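Side-chain contacts in mitochondrial edited mRNA stability factor 1 (Trypanosoma brucei, PDB 6NL1), which probably processes the 5' ends of mitochondrial mRNAs as a Nudix-family enzyme and, as its name implies, stabilises edited transcripts: residues I81-L86 against V174-S179; A109-V114 against V170-Y175; Y127-H132 against H187-A192; K242-Y247 against K251-R256. All coordinates share one frame; numbering follows the deposited sequence.

Overall arrangement
Contacts 1 and 2 share strand 171-178, whose residues meet the N-terminal segment 81-86 in the first and helix 108-111 in the second; their centres lie about 12 Å apart. Contact 3 joins helices 120-129 and 180-193. Its centre is about 11 Å from that of contact 1, and the two touch where Glu-191 OE1 receives Ile-81 N. It is linked to contact 2 through Val-114 against Met-190. Contact 4 belongs to the Nudix region, yet Tyr-247 reaches back to Leu-189, Ala-192 and Arg-128 of contact 3. It is also close to the GDP site seen in another structure of this protein: the Trp-243 side chain is about 7 Å from those of Arg-202 and Val-288, against about 10 Å from Ala-111 to Val-288.

Contact 1. Residues I81-L86 against V174-S179; sequences IQLEKL and VYLFGS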
loop_
_atom_site.group_PDB
_atom_site.type_symbol
_atom_site.label_atom_id
_atom_site.label_comp_id
_atom_site.label_asym_id
_atom_site.label_seq_id
_atom_site.Cartn_x
_atom_site.Cartn_y
_atom_site.Cartn_z
ATOM N N ILE A 81 -18.238 -8.536 14.313
ATOM C CA ILE A 81 -18.502 -8.911 12.938
ATOM C C ILE A 81 -19.515 -10.035 12.926
ATOM O O ILE A 81 -19.309 -11.074 13.551
ATOM C CB ILE A 81 -17.205 -9.355 12.219
ATOM C CG1 ILE A 81 -16.338 -8.134 11.919
ATOM C CG2 ILE A 81 -17.523 -10.127 10.928
ATOM C CD1 ILE A 81 -14.894 -8.466 11.612
ATOM N N GLN A 82 -20.617 -9.819 12.222
ATOM C CA GLN A 82 -21.664 -10.824 12.121
ATOM C C GLN A 82 -21.529 -11.599 10.811
ATOM O O GLN A 82 -21.691 -11.038 9.732
ATOM C CB GLN A 82 -23.039 -10.158 12.204
ATOM C CG GLN A 82 -24.209 -11.126 12.138
ATOM C CD GLN A 82 -25.536 -10.421 11.899
ATOM O OE1 GLN A 82 -25.594 -9.391 11.226
ATOM N NE2 GLN A 82 -26.609 -10.975 12.455
ATOM N N LEU A 83 -21.232 -12.888 10.901
ATOM C CA LEU A 83 -21.108 -13.696 9.698
ATOM C C LEU A 83 -22.396 -14.455 9.437
ATOM O O LEU A 83 -23.070 -14.890 10.369
ATOM C CB LEU A 83 -19.935 -14.671 9.807
ATOM C CG LEU A 83 -18.544 -14.043 9.876
ATOM C CD1 LEU A 83 -17.476 -15.137 9.855
ATOM C CD2 LEU A 83 -18.342 -13.066 8.726
ATOM N N GLU A 84 -22.734 -14.603 8.161
ATOM C CA GLU A 84 -23.906 -15.369 7.765
ATOM C C GLU A 84 -23.458 -16.548 6.917
ATOM O O GLU A 84 -22.793 -16.368 5.889
ATOM C CB GLU A 84 -24.877 -14.479 6.987
ATOM C CG GLU A 84 -25.337 -13.260 7.794
ATOM C CD GLU A 84 -25.864 -12.125 6.930
ATOM O OE1 GLU A 84 -25.090 -11.180 6.650
ATOM O OE2 GLU A 84 -27.054 -12.169 6.546
ATOM N N LYS A 85 -23.803 -17.755 7.358
ATOM C CA LYS A 85 -23.422 -18.950 6.622
ATOM C C LYS A 85 -24.242 -19.055 5.346
ATOM O O LYS A 85 -25.440 -18.793 5.347
ATOM C CB LYS A 85 -23.601 -20.219 7.465
ATOM C CG LYS A 85 -22.908 -21.427 6.846
ATOM C CD LYS A 85 -23.221 -22.730 7.563
ATOM C CE LYS A 85 -22.427 -23.874 6.935
ATOM N NZ LYS A 85 -23.061 -25.216 7.111
ATOM N N LEU A 86 -23.581 -19.427 4.257
ATOM C CA LEU A 86 -24.261 -19.649 2.995
ATOM C C LEU A 86 -24.212 -21.136 2.647
ATOM O O LEU A 86 -23.260 -21.835 2.995
ATOM C CB LEU A 86 -23.618 -18.814 1.881
ATOM C CG LEU A 86 -23.567 -17.304 2.120
ATOM C CD1 LEU A 86 -22.878 -16.606 0.975
ATOM C CD2 LEU A 86 -24.969 -16.733 2.314
ATOM N N VAL A 174 -18.441 -9.116 1.876
ATOM C CA VAL A 174 -17.217 -9.894 2.001
ATOM C C VAL A 174 -17.558 -11.373 2.106
ATOM O O VAL A 174 -18.405 -11.758 2.906
ATOM C CB VAL A 174 -16.420 -9.470 3.252
ATOM C CG1 VAL A 174 -15.172 -10.331 3.424
ATOM C CG2 VAL A 174 -16.072 -7.987 3.187
ATOM N N TYR A 175 -16.911 -12.199 1.291
ATOM C CA TYR A 175 -17.104 -13.643 1.373
ATOM C C TYR A 175 -15.866 -14.329 1.936
ATOM O O TYR A 175 -14.740 -13.964 1.601
ATOM C CB TYR A 175 -17.416 -14.237 0.005
ATOM C CG TYR A 175 -18.684 -13.729 -0.628
ATOM C CD1 TYR A 175 -19.866 -14.458 -0.549
ATOM C CD2 TYR A 175 -18.698 -12.524 -1.315
ATOM C CE1 TYR A 175 -21.017 -13.994 -1.134
ATOM C CE2 TYR A 175 -19.840 -12.058 -1.901
ATOM C CZ TYR A 175 -20.994 -12.784 -1.810
ATOM O OH TYR A 175 -22.131 -12.296 -2.405
ATOM N N LEU A 176 -16.086 -15.329 2.785
ATOM C CA LEU A 176 -14.999 -16.121 3.341
ATOM C C LEU A 176 -15.187 -17.575 2.930
ATOM O O LEU A 176 -16.273 -18.138 3.091
ATOM C CB LEU A 176 -14.966 -16.023 4.870
ATOM C CG LEU A 176 -15.038 -14.663 5.590
ATOM C CD1 LEU A 176 -14.888 -14.881 7.086
ATOM C CD2 LEU A 176 -13.987 -13.703 5.112
ATOM N N PHE A 177 -14.123 -18.168 2.390
ATOM C CA PHE A 177 -14.109 -19.579 2.001
ATOM C C PHE A 177 -13.021 -20.304 2.780
ATOM O O PHE A 177 -11.845 -19.939 2.711
ATOM C CB PHE A 177 -13.800 -19.725 0.508
ATOM C CG PHE A 177 -14.704 -18.935 -0.382
ATOM C CD1 PHE A 177 -15.838 -19.513 -0.921
ATOM C CD2 PHE A 177 -14.419 -17.607 -0.675
ATOM C CE1 PHE A 177 -16.676 -18.782 -1.748
ATOM C CE2 PHE A 177 -15.247 -16.871 -1.497
ATOM C CZ PHE A 177 -16.380 -17.459 -2.037
ATOM N N GLY A 178 -13.404 -21.333 3.520
ATOM C CA GLY A 178 -12.426 -22.125 4.234
ATOM C C GLY A 178 -13.080 -23.196 5.066
ATOM O O GLY A 178 -14.263 -23.478 4.884
ATOM N N SER A 179 -12.310 -23.793 5.974
ATOM C CA SER A 179 -12.853 -24.761 6.928
ATOM C C SER A 179 -13.603 -24.028 8.043
ATOM O O SER A 179 -13.416 -22.822 8.235
ATOM C CB SER A 179 -11.720 -25.588 7.535
ATOM O OG SER A 179 -10.891 -24.771 8.346
#
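Tyr-175 has its hydroxyl hydrogen-bonded to Glu-136 OE2, which secures the far end of the ring while its edge meets Leu-86. Strands 84-86 and 171-178 belong to a four-stranded antiparallel sheet, with Leu-83 just ahead of the first, but they are not paired with each other: strand 100-107 runs between them and bonds to both, through Lys-103 and Val-101 on the side of Glu-84 and Leu-86, and through Trp-104 and Tyr-102 on the side of Val-174 and Leu-176. The separation fits this, with the closest CA atoms, those of Leu-83 and Leu-176, 9.1 Å apart. Side chains therefore have to span the middle strand, and they do so on its two faces. On the face covered by helix 180-193, Leu-83 and Leu-176 cross at about a right angle and touch by a single methyl each, CD1 of Leu-83 lying 3.8 Å from CD1 of Leu-176. On the other face Leu-86 makes the reach. Its CG stands anti to the carbonyl carbon (chi1 -57°), carrying the branch toward the tyrosine, whose own CB bond is not aimed at segment 81-86 although the ring end comes near. No hydrogen bond crosses between the segments, so the link is wholly apolar. Near the plane of the tyrosine ring, Leu-86 CD1 sits 3.8 Å from Tyr-175 CE1 and 4.0 Å from Tyr-175 CD1.

Contact 2. Residues A109-V114 against V170-Y175; sequences ALARKV and VDITVY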
loop_
_atom_site.group_PDB
_atom_site.type_symbol
_atom_site.label_atom_id
_atom_site.label_comp_id
_atom_site.label_asym_id
_atom_site.label_seq_id
_atom_site.Cartn_x
_atom_site.Cartn_y
_atom_site.Cartn_z
ATOM N N ALA A 109 -15.356 1.152 4.885
ATOM C CA ALA A 109 -14.602 1.665 6.023
ATOM C C ALA A 109 -14.007 0.508 6.829
ATOM O O ALA A 109 -12.886 0.599 7.313
ATOM C CB ALA A 109 -15.494 2.535 6.906
ATOM N N LEU A 110 -14.752 -0.587 6.948
ATOM C CA LEU A 110 -14.269 -1.758 7.677
ATOM C C LEU A 110 -13.638 -2.804 6.751
ATOM O O LEU A 110 -12.594 -3.368 7.060
ATOM C CB LEU A 110 -15.406 -2.376 8.507
ATOM C CG LEU A 110 -16.058 -1.414 9.518
ATOM C CD1 LEU A 110 -17.107 -2.107 10.371
ATOM C CD2 LEU A 110 -15.000 -0.762 10.405
ATOM N N ALA A 111 -14.266 -3.047 5.605
ATOM C CA ALA A 111 -13.811 -4.102 4.702
ATOM C C ALA A 111 -12.380 -3.876 4.230
ATOM O O ALA A 111 -11.621 -4.830 4.051
ATOM C CB ALA A 111 -14.746 -4.239 3.507
ATOM N N ARG A 112 -11.994 -2.617 4.042
ATOM C CA ARG A 112 -10.643 -2.355 3.577
ATOM C C ARG A 112 -9.594 -2.815 4.596
ATOM O O ARG A 112 -8.438 -3.018 4.242
ATOM C CB ARG A 112 -10.453 -0.884 3.241
ATOM C CG ARG A 112 -10.281 0.003 4.454
ATOM C CD ARG A 112 -9.906 1.396 4.004
ATOM N NE ARG A 112 -10.918 1.913 3.101
ATOM C CZ ARG A 112 -11.776 2.874 3.422
ATOM N NH1 ARG A 112 -11.714 3.437 4.624
ATOM N NH2 ARG A 112 -12.682 3.275 2.533
ATOM N N LYS A 113 -10.001 -2.997 5.849
ATOM C CA LYS A 113 -9.066 -3.384 6.910
ATOM C C LYS A 113 -8.710 -4.863 6.894
ATOM O O LYS A 113 -7.747 -5.279 7.535
ATOM C CB LYS A 113 -9.618 -2.987 8.283
ATOM C CG LYS A 113 -9.795 -1.459 8.431
ATOM C CD LYS A 113 -10.355 -1.091 9.803
ATOM C CE LYS A 113 -10.423 0.421 9.997
ATOM N NZ LYS A 113 -10.944 0.737 11.360
ATOM N N VAL A 114 -9.495 -5.655 6.171
ATOM C CA VAL A 114 -9.262 -7.086 6.098
ATOM C C VAL A 114 -8.850 -7.476 4.690
ATOM O O VAL A 114 -8.713 -8.656 4.376
ATOM C CB VAL A 114 -10.517 -7.898 6.486
ATOM C CG1 VAL A 114 -10.950 -7.546 7.899
ATOM C CG2 VAL A 114 -11.644 -7.654 5.492
ATOM N N VAL A 170 -19.428 3.209 1.125
ATOM C CA VAL A 170 -19.702 2.168 0.133
ATOM C C VAL A 170 -20.063 0.827 0.782
ATOM O O VAL A 170 -19.333 0.315 1.634
ATOM C CB VAL A 170 -18.529 2.022 -0.857
ATOM C CG1 VAL A 170 -18.773 0.856 -1.809
ATOM C CG2 VAL A 170 -18.347 3.353 -1.636
ATOM N N ASP A 171 -21.217 0.283 0.408
ATOM C CA ASP A 171 -21.614 -1.048 0.863
ATOM C C ASP A 171 -20.733 -2.129 0.239
ATOM O O ASP A 171 -20.562 -2.181 -0.981
ATOM C CB ASP A 171 -23.073 -1.327 0.518
ATOM C CG ASP A 171 -24.022 -0.399 1.239
ATOM O OD1 ASP A 171 -24.249 -0.620 2.446
ATOM O OD2 ASP A 171 -24.533 0.549 0.605
ATOM N N ILE A 172 -20.191 -2.997 1.085
ATOM C CA ILE A 172 -19.303 -4.059 0.638
ATOM C C ILE A 172 -19.767 -5.402 1.185
ATOM O O ILE A 172 -20.091 -5.522 2.368
ATOM C CB ILE A 172 -17.840 -3.813 1.074
ATOM C CG1 ILE A 172 -17.322 -2.481 0.503
ATOM C CG2 ILE A 172 -16.932 -4.991 0.626
ATOM C CD1 ILE A 172 -17.118 -2.477 -1.037
ATOM N N THR A 173 -19.828 -6.403 0.313
ATOM C CA THR A 173 -20.109 -7.764 0.753
ATOM C C THR A 173 -18.804 -8.546 0.731
ATOM O O THR A 173 -18.135 -8.623 -0.304
ATOM C CB THR A 173 -21.137 -8.462 -0.160
ATOM O OG1 THR A 173 -22.302 -7.639 -0.280
ATOM C CG2 THR A 173 -21.533 -9.816 0.415
ATOM N N VAL A 174 -18.441 -9.116 1.876
ATOM C CA VAL A 174 -17.217 -9.894 2.001
ATOM C C VAL A 174 -17.558 -11.373 2.106
ATOM O O VAL A 174 -18.405 -11.758 2.906
ATOM C CB VAL A 174 -16.420 -9.470 3.252
ATOM C CG1 VAL A 174 -15.172 -10.331 3.424
ATOM C CG2 VAL A 174 -16.072 -7.987 3.187
ATOM N N TYR A 175 -16.911 -12.199 1.291
ATOM C CA TYR A 175 -17.104 -13.643 1.373
ATOM C C TYR A 175 -15.866 -14.329 1.936
ATOM O O TYR A 175 -14.740 -13.964 1.601
ATOM C CB TYR A 175 -17.416 -14.237 0.005
ATOM C CG TYR A 175 -18.684 -13.729 -0.628
ATOM C CD1 TYR A 175 -19.866 -14.458 -0.549
ATOM C CD2 TYR A 175 -18.698 -12.524 -1.315
ATOM C CE1 TYR A 175 -21.017 -13.994 -1.134
ATOM C CE2 TYR A 175 -19.840 -12.058 -1.901
ATOM C CZ TYR A 175 -20.994 -12.784 -1.810
ATOM O OH TYR A 175 -22.131 -12.296 -2.405
#
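Ala-111 carries the apolar part of this contact alone on its side, setting its one methyl against two residues of strand 171-178. Its CB lies 3.7 Å from Ile-172 CG2 and 4.0 Å from Val-174 CG2, so the methyl bridges residues two apart on one face of the strand; Thr-173, between them, directs its CB away. The torsions choose the branches that touch. In Ile-172 the chi1 of -59° leaves CG1 beside the backbone N and places CG2 opposite that N, where it meets the alanine. In Val-174 the touching methyl is CG2, anti to the carbonyl carbon. The CA atoms of Ala-111 and Ile-172 are 6.8 Å apart, a closeness that the lone methyl of the alanine probably allows.

Polar bonds act beside this patch, none of them across it. Two backbone bonds close the turns from Leu-110 to Val-114: Lys-113 N to Leu-110 O at 2.9 Å, and Val-114 N to Ala-111 O at 3.1 Å. Arg-112 turns to a salt bridge with Asp-168, and Asp-171 to one with Lys-107.

Helix 108-111 follows directly on strand 100-107 and folds over the sheet, so that Ala-111 also touches Thr-106 of that strand and Leu-135 of strand 132-137, lying over three neighbouring strands.

Contact 3. Residues Y127-H132 against H187-A192; sequences YRTGVH and HKLMEA
Leu-189 points its CD1 methyl between Arg-128 and Thr-129, which meet it at different attitudes. Thr-129 comes end-on, methyl to methyl, with its CG2 3.6 Å from Leu-189 CD1. Arg-128 instead slants across the leucine, and its aliphatic stem does the touching: CD is 3.8 Å and CB 4.0 Å from Leu-189 CD1. The stem is extended from CG to NE, which takes the guanidinium onward to a salt bridge of NE with Glu-124. Threonine's chi1 of 68° sends CG2 to the leucine and turns OG1 back to its own chain. There OG1 accepts from Val-131 N at 3.2 Å, an ST turn with an N-H...O angle of 160°, and also bonds with Leu-125 O. The contact thus joins the C-terminal end of helix 120-129 to the flank of helix 180-193, near the surface. Its closest contacts are carbon to carbon, with Leu-189 CD2 obliquely near the guanidinium, which implies dispersion and apolar burial as the holding forces, while Arg-128 NE and Thr-129 OG1 bond within their own helix and turn.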
loop_
_atom_site.group_PDB
_atom_site.type_symbol
_atom_site.label_atom_id
_atom_site.label_comp_id
_atom_site.label_asym_id
_atom_site.label_seq_id
_atom_site.Cartn_x
_atom_site.Cartn_y
_atom_site.Cartn_z
ATOM N N TYR A 127 -2.664 -16.690 5.055
ATOM C CA TYR A 127 -1.451 -17.278 5.591
ATOM C C TYR A 127 -1.700 -17.818 7.001
ATOM O O TYR A 127 -1.230 -18.892 7.359
ATOM C CB TYR A 127 -0.321 -16.235 5.617
ATOM C CG TYR A 127 0.863 -16.658 6.463
ATOM C CD1 TYR A 127 1.706 -17.688 6.045
ATOM C CD2 TYR A 127 1.130 -16.048 7.686
ATOM C CE1 TYR A 127 2.794 -18.101 6.822
ATOM C CE2 TYR A 127 2.219 -16.442 8.466
ATOM C CZ TYR A 127 3.045 -17.476 8.023
ATOM O OH TYR A 127 4.120 -17.892 8.779
ATOM N N ARG A 128 -2.446 -17.066 7.798
ATOM C CA ARG A 128 -2.675 -17.446 9.184
ATOM C C ARG A 128 -3.734 -18.530 9.367
ATOM O O ARG A 128 -3.639 -19.316 10.298
ATOM C CB ARG A 128 -3.064 -16.226 10.016
ATOM C CG ARG A 128 -1.935 -15.235 10.303
ATOM C CD ARG A 128 -2.541 -14.012 10.969
ATOM N NE ARG A 128 -1.568 -13.062 11.500
ATOM C CZ ARG A 128 -1.108 -13.092 12.746
ATOM N NH1 ARG A 128 -1.505 -14.048 13.585
ATOM N NH2 ARG A 128 -0.241 -12.174 13.151
ATOM N N THR A 129 -4.738 -18.577 8.491
ATOM C CA THR A 129 -5.887 -19.441 8.735
ATOM C C THR A 129 -6.264 -20.344 7.558
ATOM O O THR A 129 -7.066 -21.264 7.714
ATOM C CB THR A 129 -7.155 -18.604 9.100
ATOM O OG1 THR A 129 -7.589 -17.861 7.949
ATOM C CG2 THR A 129 -6.873 -17.641 10.256
ATOM N N GLY A 130 -5.724 -20.070 6.376
ATOM C CA GLY A 130 -6.124 -20.807 5.184
ATOM C C GLY A 130 -7.378 -20.271 4.509
ATOM O O GLY A 130 -7.741 -20.706 3.412
ATOM N N VAL A 131 -8.044 -19.319 5.151
ATOM C CA VAL A 131 -9.292 -18.772 4.614
ATOM C C VAL A 131 -9.066 -17.818 3.445
ATOM O O VAL A 131 -8.211 -16.934 3.493
ATOM C CB VAL A 131 -10.105 -18.049 5.715
ATOM C CG1 VAL A 131 -11.261 -17.222 5.106
ATOM C CG2 VAL A 131 -10.614 -19.071 6.730
ATOM N N HIS A 132 -9.831 -18.014 2.382
ATOM C CA HIS A 132 -9.766 -17.123 1.240
ATOM C C HIS A 132 -10.868 -16.058 1.326
ATOM O O HIS A 132 -12.038 -16.371 1.539
ATOM C CB HIS A 132 -9.886 -17.911 -0.060
ATOM C CG HIS A 132 -9.864 -17.056 -1.287
ATOM N ND1 HIS A 132 -8.699 -16.579 -1.836
ATOM C CD2 HIS A 132 -10.868 -16.602 -2.077
ATOM C CE1 HIS A 132 -8.979 -15.853 -2.904
ATOM N NE2 HIS A 132 -10.287 -15.854 -3.073
ATOM N N HIS A 187 -12.343 -15.075 11.491
ATOM C CA HIS A 187 -13.319 -14.167 12.103
ATOM C C HIS A 187 -12.734 -13.410 13.306
ATOM O O HIS A 187 -12.902 -12.203 13.429
ATOM C CB HIS A 187 -14.560 -14.961 12.530
ATOM C CG HIS A 187 -15.485 -14.205 13.432
ATOM N ND1 HIS A 187 -16.376 -13.260 12.967
ATOM C CD2 HIS A 187 -15.661 -14.252 14.774
ATOM C CE1 HIS A 187 -17.059 -12.762 13.980
ATOM N NE2 HIS A 187 -16.641 -13.346 15.091
ATOM N N LYS A 188 -12.038 -14.128 14.185
ATOM C CA LYS A 188 -11.411 -13.514 15.357
ATOM C C LYS A 188 -10.354 -12.488 14.953
ATOM O O LYS A 188 -10.264 -11.408 15.538
ATOM C CB LYS A 188 -10.780 -14.590 16.249
ATOM C CG LYS A 188 -11.525 -14.845 17.543
ATOM C CD LYS A 188 -13.032 -14.859 17.307
ATOM C CE LYS A 188 -13.801 -14.710 18.615
ATOM N NZ LYS A 188 -15.081 -13.962 18.438
ATOM N N LEU A 189 -9.554 -12.833 13.950
ATOM C CA LEU A 189 -8.520 -11.932 13.462
ATOM C C LEU A 189 -9.106 -10.671 12.823
ATOM O O LEU A 189 -8.521 -9.592 12.905
ATOM C CB LEU A 189 -7.600 -12.658 12.474
ATOM C CG LEU A 189 -6.743 -13.752 13.116
ATOM C CD1 LEU A 189 -6.089 -14.625 12.054
ATOM C CD2 LEU A 189 -5.687 -13.148 14.041
ATOM N N MET A 190 -10.252 -10.810 12.171
ATOM C CA MET A 190 -10.871 -9.679 11.495
ATOM C C MET A 190 -11.406 -8.687 12.523
ATOM O O MET A 190 -11.281 -7.470 12.347
ATOM C CB MET A 190 -11.984 -10.165 10.560
ATOM C CG MET A 190 -11.451 -10.978 9.376
ATOM S SD MET A 190 -12.721 -11.935 8.534
ATOM C CE MET A 190 -13.775 -10.628 7.899
ATOM N N GLU A 191 -11.983 -9.207 13.605
ATOM C CA GLU A 191 -12.484 -8.342 14.670
ATOM C C GLU A 191 -11.353 -7.536 15.285
ATOM O O GLU A 191 -11.524 -6.358 15.577
ATOM C CB GLU A 191 -13.240 -9.139 15.727
ATOM C CG GLU A 191 -14.549 -9.692 15.211
ATOM C CD GLU A 191 -15.408 -10.287 16.299
ATOM O OE1 GLU A 191 -16.648 -10.296 16.127
ATOM O OE2 GLU A 191 -14.850 -10.757 17.316
ATOM N N ALA A 192 -10.187 -8.157 15.440
ATOM C CA ALA A 192 -9.019 -7.436 15.936
ATOM C C ALA A 192 -8.546 -6.425 14.903
ATOM O O ALA A 192 -8.166 -5.302 15.243
ATOM C CB ALA A 192 -7.889 -8.401 16.281
#

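Contact 4. Residues K242-Y247 against K251-R256; sequences KWTLLY and KEAAIR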
loop_
_atom_site.group_PDB
_atom_site.type_symbol
_atom_site.label_atom_id
_atom_site.label_comp_id
_atom_site.label_asym_id
_atom_site.label_seq_id
_atom_site.Cartn_x
_atom_site.Cartn_y
_atom_site.Cartn_z
ATOM N N LYS A 242 6.217 0.067 3.310
ATOM C CA LYS A 242 5.155 -0.775 2.778
ATOM C C LYS A 242 3.861 -0.643 3.570
ATOM O O LYS A 242 3.150 0.348 3.417
ATOM C CB LYS A 242 5.604 -2.228 2.716
ATOM C CG LYS A 242 6.746 -2.502 1.732
ATOM C CD LYS A 242 7.034 -4.013 1.719
ATOM C CE LYS A 242 8.261 -4.349 0.943
ATOM N NZ LYS A 242 8.522 -5.811 0.987
ATOM N N TRP A 243 3.561 -1.635 4.412
ATOM C CA TRP A 243 2.334 -1.623 5.212
ATOM C C TRP A 243 2.503 -2.264 6.594
ATOM O O TRP A 243 3.448 -3.018 6.837
ATOM C CB TRP A 243 1.187 -2.303 4.453
ATOM C CG TRP A 243 1.379 -3.790 4.273
ATOM C CD1 TRP A 243 1.019 -4.780 5.153
ATOM C CD2 TRP A 243 1.987 -4.452 3.151
ATOM N NE1 TRP A 243 1.366 -6.017 4.640
ATOM C CE2 TRP A 243 1.960 -5.841 3.417
ATOM C CE3 TRP A 243 2.544 -4.008 1.947
ATOM C CZ2 TRP A 243 2.468 -6.783 2.523
ATOM C CZ3 TRP A 243 3.044 -4.944 1.056
ATOM C CH2 TRP A 243 3.013 -6.316 1.353
ATOM N N THR A 244 1.579 -1.953 7.497
ATOM C CA THR A 244 1.536 -2.584 8.813
ATOM C C THR A 244 0.963 -3.999 8.725
ATOM O O THR A 244 -0.130 -4.202 8.202
ATOM C CB THR A 244 0.630 -1.798 9.782
ATOM O OG1 THR A 244 -0.675 -1.673 9.203
ATOM C CG2 THR A 244 1.186 -0.392 10.050
ATOM N N LEU A 245 1.704 -4.976 9.239
ATOM C CA LEU A 245 1.167 -6.317 9.447
ATOM C C LEU A 245 0.121 -6.253 10.558
ATOM O O LEU A 245 0.098 -5.302 11.353
ATOM C CB LEU A 245 2.292 -7.291 9.839
ATOM C CG LEU A 245 3.434 -7.452 8.831
ATOM C CD1 LEU A 245 4.624 -8.171 9.449
ATOM C CD2 LEU A 245 2.947 -8.191 7.601
ATOM N N LEU A 246 -0.754 -7.248 10.619
ATOM C CA LEU A 246 -1.689 -7.334 11.736
ATOM C C LEU A 246 -0.897 -7.310 13.047
ATOM O O LEU A 246 0.143 -7.963 13.157
ATOM C CB LEU A 246 -2.532 -8.612 11.636
ATOM C CG LEU A 246 -3.484 -8.711 10.437
ATOM C CD1 LEU A 246 -4.170 -10.063 10.384
ATOM C CD2 LEU A 246 -4.515 -7.591 10.479
ATOM N N TYR A 247 -1.380 -6.531 14.014
ATOM C CA TYR A 247 -0.772 -6.425 15.345
ATOM C C TYR A 247 0.508 -5.587 15.382
ATOM O O TYR A 247 1.077 -5.365 16.450
ATOM C CB TYR A 247 -0.510 -7.812 15.956
ATOM C CG TYR A 247 -1.771 -8.606 16.197
ATOM C CD1 TYR A 247 -2.605 -8.317 17.272
ATOM C CD2 TYR A 247 -2.131 -9.644 15.348
ATOM C CE1 TYR A 247 -3.769 -9.039 17.491
ATOM C CE2 TYR A 247 -3.289 -10.374 15.559
ATOM C CZ TYR A 247 -4.105 -10.066 16.632
ATOM O OH TYR A 247 -5.258 -10.786 16.852
ATOM N N LYS A 251 5.267 2.735 13.627
ATOM C CA LYS A 251 6.692 3.018 13.493
ATOM C C LYS A 251 7.487 1.734 13.252
ATOM O O LYS A 251 8.383 1.687 12.409
ATOM C CB LYS A 251 7.216 3.756 14.725
ATOM C CG LYS A 251 8.635 4.277 14.542
ATOM C CD LYS A 251 9.204 4.815 15.846
ATOM C CE LYS A 251 8.733 6.229 16.117
ATOM N NZ LYS A 251 9.523 6.821 17.240
ATOM N N GLU A 252 7.138 0.693 13.998
ATOM C CA GLU A 252 7.742 -0.625 13.830
ATOM C C GLU A 252 7.637 -1.061 12.362
ATOM O O GLU A 252 8.597 -1.561 11.779
ATOM C CB GLU A 252 7.020 -1.619 14.748
ATOM C CG GLU A 252 7.540 -3.036 14.743
ATOM C CD GLU A 252 6.697 -3.969 15.623
ATOM O OE1 GLU A 252 5.691 -3.507 16.231
ATOM O OE2 GLU A 252 7.042 -5.170 15.701
ATOM N N ALA A 253 6.464 -0.867 11.766
ATOM C CA ALA A 253 6.253 -1.236 10.368
ATOM C C ALA A 253 7.086 -0.351 9.432
ATOM O O ALA A 253 7.676 -0.841 8.466
ATOM C CB ALA A 253 4.769 -1.158 10.011
ATOM N N ALA A 254 7.140 0.951 9.720
ATOM C CA ALA A 254 7.953 1.859 8.906
ATOM C C ALA A 254 9.418 1.427 8.923
ATOM O O ALA A 254 10.077 1.381 7.890
ATOM C CB ALA A 254 7.820 3.302 9.394
ATOM N N ILE A 255 9.920 1.114 10.110
ATOM C CA ILE A 255 11.321 0.745 10.261
ATOM C C ILE A 255 11.629 -0.588 9.578
ATOM O O ILE A 255 12.635 -0.716 8.882
ATOM C CB ILE A 255 11.735 0.718 11.750
ATOM C CG1 ILE A 255 11.677 2.138 12.335
ATOM C CG2 ILE A 255 13.131 0.119 11.916
ATOM C CD1 ILE A 255 11.874 2.197 13.844
ATOM N N ARG A 256 10.751 -1.570 9.764
ATOM C CA ARG A 256 10.935 -2.888 9.163
ATOM C C ARG A 256 10.916 -2.805 7.638
ATOM O O ARG A 256 11.768 -3.380 6.962
ATOM C CB ARG A 256 9.837 -3.853 9.636
ATOM C CG ARG A 256 9.833 -5.216 8.906
ATOM C CD ARG A 256 8.664 -6.118 9.362
ATOM N NE ARG A 256 7.361 -5.478 9.163
ATOM C CZ ARG A 256 6.695 -5.467 8.010
ATOM N NH1 ARG A 256 7.189 -6.073 6.934
ATOM N NH2 ARG A 256 5.527 -4.852 7.927
#
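Methyl packing joins Thr-244 to Ala-253. Thr-244 CG2 lies 3.7 Å from Ala-253 CB, and Ala-253 CB is also 3.7 Å from Thr-244 CA, so the alanine sits against the backbone as well as the side chain. The closest CA pair, Thr-244 CA to Ala-253 CA, is 5.1 Å apart. Thr-244 OG1 is turned elsewhere, to Val-199 N.

A second kind of contact sets a flat polar group against an aliphatic one. Arg-256 bends at chi3 (57°), bringing its guanidinium under Leu-245, whose CD1 stands 3.6 Å above the plane, over its centre; Leu-245 CG is 3.5 Å from Arg-256 NH2. Loop and helix together correspond to the loop-helix part of a divergent Nudix box, with Arg-256 probably at the signature arginine, Glu-248 eight residues before it and Glu-260 four residues after.

Two salt bridges fix the rotation of that guanidinium. Glu-248 forms one with NE and also accepts from Leu-245 N, tying the loop to the arginine, while Glu-260 holds NH1. Separately, at the edge and close to the guanidinium plane, Trp-243 O lies 3.0 Å from Arg-256 NH2.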